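Local coordinates for homocysteine S-methyltransferase (Escherichia coli, PDB 5DMM), which transfers a methyl group from S-methylmethionine, or less efficiently S-adenosylmethionine, to homocysteine, yielding methionine with the help of zinc, at residues Cys229-Leu232 with Glu233-Thr236. Residues are numbered along the deposited sequence; the frame is centred on the assembly and turned at random.
Sequences CIAL and ENTT. With ZN (zinc ion), chain B.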
loop_
_atom_site.group_PDB
_atom_site.type_symbol
_atom_site.label_atom_id
_atom_site.label_comp_id
_atom_site.label_asym_id
_atom_site.label_seq_id
_atom_site.Cartn_x
_atom_site.Cartn_y
_atom_site.Cartn_z
ATOM N N CYS A 229 0.400 -4.879 7.543
ATOM C CA CYS A 229 -0.245 -4.483 8.790
ATOM C C CYS A 229 -0.534 -5.703 9.655
ATOM O O CYS A 229 -1.591 -5.825 10.259
ATOM C CB CYS A 229 -1.525 -3.697 8.502
ATOM S SG CYS A 229 -2.029 -2.621 9.873
ATOM N N ILE A 230 0.437 -6.607 9.702
ATOM C CA ILE A 230 0.332 -7.843 10.468
ATOM C C ILE A 230 1.539 -7.921 11.408
ATOM O O ILE A 230 2.563 -7.283 11.153
ATOM C CB ILE A 230 0.275 -9.070 9.524
ATOM C CG1 ILE A 230 0.111 -10.385 10.293
ATOM C CG2 ILE A 230 1.526 -9.125 8.648
ATOM C CD1 ILE A 230 0.107 -11.616 9.381
ATOM N N ALA A 231 1.416 -8.675 12.499
ATOM C CA ALA A 231 2.506 -8.819 13.463
ATOM C C ALA A 231 3.706 -9.524 12.850
ATOM O O ALA A 231 3.547 -10.444 12.049
ATOM C CB ALA A 231 2.029 -9.579 14.692
ATOM N N LEU A 232 4.906 -9.099 13.238
ATOM C CA LEU A 232 6.130 -9.704 12.733
ATOM C C LEU A 232 6.122 -11.224 12.848
ATOM O O LEU A 232 6.469 -11.922 11.896
ATOM C CB LEU A 232 7.349 -9.158 13.472
ATOM C CG LEU A 232 8.171 -8.081 12.769
ATOM C CD1 LEU A 232 9.422 -7.779 13.591
ATOM C CD2 LEU A 232 8.540 -8.498 11.348
ATOM N N GLU A 233 5.703 -11.731 14.002
ATOM C CA GLU A 233 5.767 -13.168 14.271
ATOM C C GLU A 233 4.787 -13.974 13.428
ATOM O O GLU A 233 4.831 -15.197 13.435
ATOM C CB GLU A 233 5.512 -13.452 15.756
ATOM C CG GLU A 233 4.131 -13.046 16.252
ATOM C CD GLU A 233 4.135 -11.718 16.991
ATOM O OE1 GLU A 233 4.983 -10.852 16.675
ATOM O OE2 GLU A 233 3.288 -11.545 17.896
ATOM N N ASN A 234 3.900 -13.295 12.707
ATOM C CA ASN A 234 2.873 -13.991 11.938
ATOM C C ASN A 234 3.095 -13.944 10.422
ATOM O O ASN A 234 2.313 -14.513 9.650
ATOM C CB ASN A 234 1.495 -13.416 12.287
ATOM C CG ASN A 234 1.102 -13.700 13.725
ATOM O OD1 ASN A 234 1.504 -14.712 14.291
ATOM N ND2 ASN A 234 0.313 -12.812 14.318
ATOM N N THR A 235 4.176 -13.294 10.004
ATOM C CA THR A 235 4.442 -13.079 8.581
ATOM C C THR A 235 4.905 -14.317 7.827
ATOM O O THR A 235 4.377 -14.628 6.771
ATOM C CB THR A 235 5.504 -11.998 8.366
ATOM O OG1 THR A 235 6.698 -12.350 9.076
ATOM C CG2 THR A 235 4.991 -10.649 8.865
ATOM N N THR A 236 5.904 -15.012 8.353
ATOM C CA THR A 236 6.542 -16.079 7.591
ATOM C C THR A 236 5.581 -17.227 7.276
ATOM O O THR A 236 5.573 -17.736 6.161
ATOM C CB THR A 236 7.805 -16.602 8.334
ATOM O OG1 THR A 236 8.751 -15.528 8.428
ATOM C CG2 THR A 236 8.456 -17.753 7.569
HETATM ZN ZN ZN B . -0.318 -1.105 8.756
HETATM O O HOH W 1 -1.112 -10.006 13.349
HETATM O O HOH W 2 6.992 -14.801 11.157
#
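E233 sits at a corner of both of two overlapping type I β-turns, A231-N234 and L232-T235, that carry the chain into helix 235-243 in the loop that follows the sixth strand of the TIM barrel. At the start of this loop, C229 SG binds the active-site zinc ion at 2.5 Å, together with C295, and C229 also touches the bound homocysteine. The E233 chain bends at chi2 (-100°) and folds back, laying its carboxylate beside the A231 methyl group, with E233 OE1 3.8 Å from A231 CB. N234 closes the first turn, its backbone N donating to A231 O at 2.9 Å. I230 CD1 lies 3.7 Å from N234 CB, while N234 ND2 donates to a water that also accepts from A231 N and so ties the amide to the loop backbone. T235 closes the second turn through its N and adds a shorter bond from OG1 to L232 O (2.9 Å), this one in the carbonyl plane. Chi1 of 56° sets T235 OG1 between its own backbone N and carbonyl carbon, turned to L232 O, and leaves CG2 beside the backbone N, 3.8 Å from I230 CG2. OG1 is also hydrogen-bonded by W284 NE1 of helix 281-286, linking the turn to the next helix round the barrel. A valine here lacks the hydroxyl and would probably leave L232 O held less firmly, by the backbone N-H of T235 and a water, and the indole N-H of W284 without its acceptor. At T236 the backbone N donates to that water, which in turn donates to L232 O, 3.0 Å from the water oxygen.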